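Local coordinates for Serine/threonine-protein kinase Tel1 (Chaetomium thermophilum, PDB 6SKY) that is a serine/threonine kinase of the ATM family that uses ATP to phosphorylate proteins and probably signals DNA damage to the checkpoint, at residues G2164-S2169 and K2207-N2212; A2157-I2162 and Q2239-S2244. All blocks are in the same frame, centred on the assembly; numbering follows the deposited sequence.

Interactions 1 and 2 share helix 2154-2174, which spends successive turns on two partners: 2157-2162 meets the loop 2239-2244, and 2164-2169 meets helix 2203-2217 through 2207-2212. In sequence, interaction 1 falls wholly between the two segments of interaction 2. Their centres are about 11 Å apart, and they join directly: Leu2166 CD1 packs 3.7 Å from Val2241 CG1, while Met2208 CE lies 3.5 Å from Leu2243 CD2. The two contacts therefore form one continuous patch of the FAT helical region, polar at the Glu2209 end and apolar at the Leu2159 end. Both are far from the kinase site, where nucleotide and magnesium ion bind.

Interaction 1 (G2164-S2169 and K2207-N2212); sequences GMLLSS and KMEAAN
Ser2169 and Glu2209 make the polar half of this small, buried helix-helix contact. Glu2209 sets out toward the facing helix, its CG anti to the backbone N (chi1 178°), and a bend at chi2 (48°) turns the carboxylate against Ser2169. The serine CB lies over the flat face of that group, 3.7 Å from Glu2209 CD. Ser2169 OG is also above the plane, 3.2 Å from Glu2209 OE1, a polar neighbour rather than a bonded one. Instead the hydroxyl donates within its own helix to the carbonyl O of Leu2166, so a small residue both fits against the face of the acid and spends its polar atom locally. The charge of Glu2209 is met by a salt bridge from OE2 to Arg2173 NH1, one turn beyond Ser2169 on helix 2154-2174. With an alanine here the carboxylate would be gone, and Arg2173 would probably lose its charge mate while a gap opened beside Ser2169.

The apolar half is slight: Leu2166 CD2 reaches Glu2209 CB at 4.1 Å, the two side chains running past each other in opposite directions. The leucine suits a spot where it also packs on Leu2188 of helix 2178-2189.

A small serine and a buried glutamate, the latter bridged to Arg2173, thus join non-adjacent helices 2154-2174 and 2203-2217 in the FAT domain's alpha solenoid.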
ATOM      1  N   GLY A2164      25.390 -11.118  16.401  1.00 22.74           N
ATOM      2  CA  GLY A2164      25.457  -9.774  15.852  1.00 22.74           C
ATOM      3  C   GLY A2164      24.459  -9.552  14.735  1.00 22.74           C
ATOM      4  O   GLY A2164      23.842  -8.487  14.640  1.00 22.74           O
ATOM      5  N   MET A2165      24.273 -10.557  13.882  1.00 25.79           N
ATOM      6  CA  MET A2165      23.301 -10.428  12.802  1.00 25.79           C
ATOM      7  C   MET A2165      21.877 -10.318  13.331  1.00 25.79           C
ATOM      8  O   MET A2165      21.081  -9.523  12.820  1.00 25.79           O
ATOM      9  CB  MET A2165      23.417 -11.609  11.853  1.00 25.79           C
ATOM     10  CG  MET A2165      24.423 -11.427  10.750  1.00 25.79           C
ATOM     11  SD  MET A2165      24.706 -12.959   9.857  1.00 25.79           S
ATOM     12  CE  MET A2165      24.848 -12.341   8.195  1.00 25.79           C
ATOM     13  N   LEU A2166      21.526 -11.108  14.342  1.00 23.10           N
ATOM     14  CA  LEU A2166      20.172 -11.027  14.883  1.00 23.10           C
ATOM     15  C   LEU A2166      19.914  -9.672  15.534  1.00 23.10           C
ATOM     16  O   LEU A2166      18.810  -9.112  15.431  1.00 23.10           O
ATOM     17  CB  LEU A2166      19.940 -12.166  15.868  1.00 23.10           C
ATOM     18  CG  LEU A2166      20.009 -13.569  15.266  1.00 23.10           C
ATOM     19  CD1 LEU A2166      19.911 -14.619  16.327  1.00 23.10           C
ATOM     20  CD2 LEU A2166      18.920 -13.758  14.261  1.00 23.10           C
ATOM     21  N   LEU A2167      20.932  -9.118  16.187  1.00 24.04           N
ATOM     22  CA  LEU A2167      20.829  -7.770  16.738  1.00 24.04           C
ATOM     23  C   LEU A2167      20.572  -6.738  15.643  1.00 24.04           C
ATOM     24  O   LEU A2167      19.683  -5.878  15.762  1.00 24.04           O
ATOM     25  CB  LEU A2167      22.114  -7.472  17.496  1.00 24.04           C
ATOM     26  CG  LEU A2167      22.367  -6.230  18.321  1.00 24.04           C
ATOM     27  CD1 LEU A2167      21.353  -6.106  19.414  1.00 24.04           C
ATOM     28  CD2 LEU A2167      23.740  -6.384  18.900  1.00 24.04           C
ATOM     29  N   SER A2168      21.342  -6.809  14.557  1.00 23.25           N
ATOM     30  CA  SER A2168      21.115  -5.891  13.450  1.00 23.25           C
ATOM     31  C   SER A2168      19.730  -6.060  12.856  1.00 23.25           C
ATOM     32  O   SER A2168      19.156  -5.098  12.349  1.00 23.25           O
ATOM     33  CB  SER A2168      22.164  -6.089  12.365  1.00 23.25           C
ATOM     34  OG  SER A2168      23.457  -5.804  12.849  1.00 23.25           O
ATOM     35  N   SER A2169      19.180  -7.271  12.896  1.00 24.55           N
ATOM     36  CA  SER A2169      17.852  -7.480  12.329  1.00 24.55           C
ATOM     37  C   SER A2169      16.776  -6.813  13.172  1.00 24.55           C
ATOM     38  O   SER A2169      15.827  -6.240  12.629  1.00 24.55           O
ATOM     39  CB  SER A2169      17.571  -8.966  12.179  1.00 24.55           C
ATOM     40  OG  SER A2169      17.333  -9.542  13.441  1.00 24.55           O
ATOM     41  N   LYS A2207      15.365 -19.568  11.705  1.00 29.74           N
ATOM     42  CA  LYS A2207      14.072 -19.744  11.063  1.00 29.74           C
ATOM     43  C   LYS A2207      13.038 -18.778  11.616  1.00 29.74           C
ATOM     44  O   LYS A2207      12.157 -18.332  10.875  1.00 29.74           O
ATOM     45  CB  LYS A2207      13.612 -21.187  11.205  1.00 29.74           C
ATOM     46  CG  LYS A2207      14.377 -22.132  10.305  1.00 29.74           C
ATOM     47  CD  LYS A2207      13.844 -23.545  10.378  1.00 29.74           C
ATOM     48  CE  LYS A2207      14.010 -24.126  11.764  1.00 29.74           C
ATOM     49  NZ  LYS A2207      13.511 -25.519  11.861  1.00 29.74           N
ATOM     50  N   MET A2208      13.144 -18.400  12.886  1.00 28.83           N
ATOM     51  CA  MET A2208      12.254 -17.371  13.398  1.00 28.83           C
ATOM     52  C   MET A2208      12.556 -16.013  12.789  1.00 28.83           C
ATOM     53  O   MET A2208      11.640 -15.223  12.555  1.00 28.83           O
ATOM     54  CB  MET A2208      12.346 -17.301  14.910  1.00 28.83           C
ATOM     55  CG  MET A2208      11.542 -16.174  15.497  1.00 28.83           C
ATOM     56  SD  MET A2208      11.177 -16.460  17.218  1.00 28.83           S
ATOM     57  CE  MET A2208      10.699 -18.169  17.110  1.00 28.83           C
ATOM     58  N   GLU A2209      13.824 -15.723  12.509  1.00 26.69           N
ATOM     59  CA  GLU A2209      14.138 -14.488  11.801  1.00 26.69           C
ATOM     60  C   GLU A2209      13.573 -14.499  10.388  1.00 26.69           C
ATOM     61  O   GLU A2209      13.074 -13.478   9.901  1.00 26.69           O
ATOM     62  CB  GLU A2209      15.644 -14.268  11.780  1.00 26.69           C
ATOM     63  CG  GLU A2209      16.065 -13.033  11.027  1.00 26.69           C
ATOM     64  CD  GLU A2209      15.255 -11.810  11.413  1.00 26.69           C
ATOM     65  OE1 GLU A2209      15.035 -11.597  12.627  1.00 26.69           O
ATOM     66  OE2 GLU A2209      14.833 -11.061  10.502  1.00 26.69           O
ATOM     67  N   ALA A2210      13.638 -15.644   9.713  1.00 24.18           N
ATOM     68  CA  ALA A2210      13.037 -15.742   8.387  1.00 24.18           C
ATOM     69  C   ALA A2210      11.531 -15.525   8.442  1.00 24.18           C
ATOM     70  O   ALA A2210      10.956 -14.851   7.576  1.00 24.18           O
ATOM     71  CB  ALA A2210      13.360 -17.093   7.771  1.00 24.18           C
ATOM     72  N   ALA A2211      10.873 -16.090   9.452  1.00 20.97           N
ATOM     73  CA  ALA A2211       9.442 -15.875   9.610  1.00 20.97           C
ATOM     74  C   ALA A2211       9.128 -14.412   9.880  1.00 20.97           C
ATOM     75  O   ALA A2211       8.114 -13.894   9.409  1.00 20.97           O
ATOM     76  CB  ALA A2211       8.901 -16.751  10.730  1.00 20.97           C
ATOM     77  N   ASN A2212       9.979 -13.729  10.641  1.00 22.77           N
ATOM     78  CA  ASN A2212       9.770 -12.305  10.884  1.00 22.77           C
ATOM     79  C   ASN A2212       9.881 -11.500   9.602  1.00 22.77           C
ATOM     80  O   ASN A2212       9.100 -10.573   9.370  1.00 22.77           O
ATOM     81  CB  ASN A2212      10.771 -11.795  11.907  1.00 22.77           C
ATOM     82  CG  ASN A2212      10.362 -12.095  13.307  1.00 22.77           C
ATOM     83  OD1 ASN A2212       9.183 -12.123  13.617  1.00 22.77           O
ATOM     84  ND2 ASN A2212      11.332 -12.314  14.172  1.00 22.77           N
TER

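Interaction 2 (A2157-I2162 and Q2239-S2244); sequences ARLVQI and QSVPLS
This is an apolar contact between a helix and a loop, partly buried, in which Leu2159 and Ile2162 of helix 2154-2174 receive Val2241 from the connection between helices 2220-2232 and 2245-2259. Leu2159 carries most of it. Its CG stands anti to the backbone N (chi1 -164°), which swings the isobutyl end out to the loop although the CB itself does not aim there. CD1 then touches Val2241 CG2 at 3.6 Å and rests 4.1 Å from Ser2240 CB, so one methyl meets two consecutive loop residues. The leucine and valine side chains lie alongside, directed past each other.

Val2241 CG2 has a second neighbour in Ile2162 CG2, at 4.2 Å. Leu2159 and Ile2162 are three residues apart and share a face of the helix, so the one methyl CG2 can touch both, while the branch gives valine a second methyl, CG1, for Leu2166. In the FAT alpha solenoid, assigned to the TPR clan, successive helices pack side by side and are joined by loops, and here one such loop, twelve residues long, packs against a helix some eighty residues earlier in the chain.

Ser2240 suits the edge of the patch because it divides its roles: CB faces Leu2159, while OG hydrogen-bonds to the carbonyl O of Ser2201, just ahead of helix 2203-2217. Val2241 also packs on Ala2205 of that helix. Ile2162, the most buried partner, packs further on Val2202 and Cys2195, as suits a large apolar side chain in a buried place.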
ATOM      1  N   ALA A2157      33.425 -17.961  17.103  1.00 33.51           N
ATOM      2  CA  ALA A2157      33.335 -16.895  16.117  1.00 33.51           C
ATOM      3  C   ALA A2157      32.029 -16.967  15.342  1.00 33.51           C
ATOM      4  O   ALA A2157      31.391 -15.940  15.082  1.00 33.51           O
ATOM      5  CB  ALA A2157      34.528 -16.968  15.172  1.00 33.51           C
ATOM      6  N   ARG A2158      31.601 -18.176  14.985  1.00 32.84           N
ATOM      7  CA  ARG A2158      30.340 -18.330  14.275  1.00 32.84           C
ATOM      8  C   ARG A2158      29.166 -17.898  15.135  1.00 32.84           C
ATOM      9  O   ARG A2158      28.260 -17.202  14.662  1.00 32.84           O
ATOM     10  CB  ARG A2158      30.173 -19.776  13.841  1.00 32.84           C
ATOM     11  CG  ARG A2158      29.244 -19.942  12.698  1.00 32.84           C
ATOM     12  CD  ARG A2158      29.777 -19.211  11.510  1.00 32.84           C
ATOM     13  NE  ARG A2158      29.470 -19.917  10.283  1.00 32.84           N
ATOM     14  CZ  ARG A2158      30.121 -19.731   9.147  1.00 32.84           C
ATOM     15  NH1 ARG A2158      29.778 -20.420   8.072  1.00 32.84           N
ATOM     16  NH2 ARG A2158      31.117 -18.861   9.088  1.00 32.84           N
ATOM     17  N   LEU A2159      29.162 -18.300  16.401  1.00 29.67           N
ATOM     18  CA  LEU A2159      28.067 -17.938  17.286  1.00 29.67           C
ATOM     19  C   LEU A2159      27.987 -16.433  17.477  1.00 29.67           C
ATOM     20  O   LEU A2159      26.891 -15.859  17.499  1.00 29.67           O
ATOM     21  CB  LEU A2159      28.244 -18.646  18.620  1.00 29.67           C
ATOM     22  CG  LEU A2159      27.023 -18.681  19.516  1.00 29.67           C
ATOM     23  CD1 LEU A2159      25.860 -19.210  18.737  1.00 29.67           C
ATOM     24  CD2 LEU A2159      27.311 -19.559  20.696  1.00 29.67           C
ATOM     25  N   VAL A2160      29.136 -15.768  17.602  1.00 26.52           N
ATOM     26  CA  VAL A2160      29.105 -14.327  17.806  1.00 26.52           C
ATOM     27  C   VAL A2160      28.671 -13.613  16.533  1.00 26.52           C
ATOM     28  O   VAL A2160      27.985 -12.584  16.596  1.00 26.52           O
ATOM     29  CB  VAL A2160      30.466 -13.833  18.327  1.00 26.52           C
ATOM     30  CG1 VAL A2160      31.253 -13.144  17.254  1.00 26.52           C
ATOM     31  CG2 VAL A2160      30.262 -12.904  19.488  1.00 26.52           C
ATOM     32  N   GLN A2161      29.007 -14.161  15.365  1.00 24.49           N
ATOM     33  CA  GLN A2161      28.520 -13.581  14.120  1.00 24.49           C
ATOM     34  C   GLN A2161      27.007 -13.687  14.018  1.00 24.49           C
ATOM     35  O   GLN A2161      26.329 -12.732  13.620  1.00 24.49           O
ATOM     36  CB  GLN A2161      29.172 -14.276  12.936  1.00 24.49           C
ATOM     37  CG  GLN A2161      28.695 -13.786  11.609  1.00 24.49           C
ATOM     38  CD  GLN A2161      29.119 -14.682  10.493  1.00 24.49           C
ATOM     39  OE1 GLN A2161      29.666 -15.748  10.719  1.00 24.49           O
ATOM     40  NE2 GLN A2161      28.867 -14.261   9.274  1.00 24.49           N
ATOM     41  N   ILE A2162      26.461 -14.845  14.379  1.00 25.37           N
ATOM     42  CA  ILE A2162      25.016 -15.038  14.347  1.00 25.37           C
ATOM     43  C   ILE A2162      24.324 -14.054  15.277  1.00 25.37           C
ATOM     44  O   ILE A2162      23.327 -13.421  14.909  1.00 25.37           O
ATOM     45  CB  ILE A2162      24.673 -16.492  14.704  1.00 25.37           C
ATOM     46  CG1 ILE A2162      25.094 -17.410  13.567  1.00 25.37           C
ATOM     47  CG2 ILE A2162      23.206 -16.644  14.982  1.00 25.37           C
ATOM     48  CD1 ILE A2162      25.029 -18.837  13.921  1.00 25.37           C
ATOM     49  N   GLN A2239      19.746 -25.787  22.248  1.00 50.29           N
ATOM     50  CA  GLN A2239      19.788 -24.749  21.225  1.00 50.29           C
ATOM     51  C   GLN A2239      20.617 -23.590  21.743  1.00 50.29           C
ATOM     52  O   GLN A2239      20.205 -22.922  22.693  1.00 50.29           O
ATOM     53  CB  GLN A2239      18.374 -24.281  20.886  1.00 50.29           C
ATOM     54  CG  GLN A2239      18.176 -23.782  19.477  1.00 50.29           C
ATOM     55  CD  GLN A2239      17.724 -24.875  18.544  1.00 50.29           C
ATOM     56  OE1 GLN A2239      17.448 -25.987  18.968  1.00 50.29           O
ATOM     57  NE2 GLN A2239      17.645 -24.565  17.265  1.00 50.29           N
ATOM     58  N   SER A2240      21.778 -23.354  21.143  1.00 45.21           N
ATOM     59  CA  SER A2240      22.462 -22.093  21.365  1.00 45.21           C
ATOM     60  C   SER A2240      21.686 -20.980  20.675  1.00 45.21           C
ATOM     61  O   SER A2240      20.916 -21.223  19.745  1.00 45.21           O
ATOM     62  CB  SER A2240      23.893 -22.163  20.853  1.00 45.21           C
ATOM     63  OG  SER A2240      23.982 -23.047  19.757  1.00 45.21           O
ATOM     64  N   VAL A2241      21.902 -19.749  21.127  1.00 42.69           N
ATOM     65  CA  VAL A2241      20.974 -18.661  20.825  1.00 42.69           C
ATOM     66  C   VAL A2241      19.588 -19.128  21.249  1.00 42.69           C
ATOM     67  O   VAL A2241      18.776 -19.508  20.395  1.00 42.69           O
ATOM     68  CB  VAL A2241      20.995 -18.258  19.344  1.00 42.69           C
ATOM     69  CG1 VAL A2241      20.248 -16.968  19.158  1.00 42.69           C
ATOM     70  CG2 VAL A2241      22.407 -18.115  18.854  1.00 42.69           C
ATOM     71  N   PRO A2242      19.288 -19.146  22.546  1.00 45.52           N
ATOM     72  CA  PRO A2242      18.103 -19.856  23.035  1.00 45.52           C
ATOM     73  C   PRO A2242      16.813 -19.272  22.487  1.00 45.52           C
ATOM     74  O   PRO A2242      16.759 -18.170  21.941  1.00 45.52           O
ATOM     75  CB  PRO A2242      18.182 -19.679  24.554  1.00 45.52           C
ATOM     76  CG  PRO A2242      19.536 -19.132  24.828  1.00 45.52           C
ATOM     77  CD  PRO A2242      19.932 -18.374  23.615  1.00 45.52           C
ATOM     78  N   LEU A2243      15.747 -20.045  22.655  1.00 41.44           N
ATOM     79  CA  LEU A2243      14.418 -19.643  22.217  1.00 41.44           C
ATOM     80  C   LEU A2243      13.421 -20.364  23.106  1.00 41.44           C
ATOM     81  O   LEU A2243      13.371 -21.594  23.099  1.00 41.44           O
ATOM     82  CB  LEU A2243      14.197 -19.987  20.752  1.00 41.44           C
ATOM     83  CG  LEU A2243      12.756 -19.970  20.259  1.00 41.44           C
ATOM     84  CD1 LEU A2243      12.196 -18.569  20.317  1.00 41.44           C
ATOM     85  CD2 LEU A2243      12.687 -20.512  18.857  1.00 41.44           C
ATOM     86  N   SER A2244      12.649 -19.612  23.881  1.00 35.73           N
ATOM     87  CA  SER A2244      11.687 -20.219  24.781  1.00 35.73           C
ATOM     88  C   SER A2244      10.458 -20.676  24.016  1.00 35.73           C
ATOM     89  O   SER A2244      10.078 -20.089  23.005  1.00 35.73           O
ATOM     90  CB  SER A2244      11.285 -19.241  25.878  1.00 35.73           C
ATOM     91  OG  SER A2244      10.976 -17.975  25.341  1.00 35.73           O
TER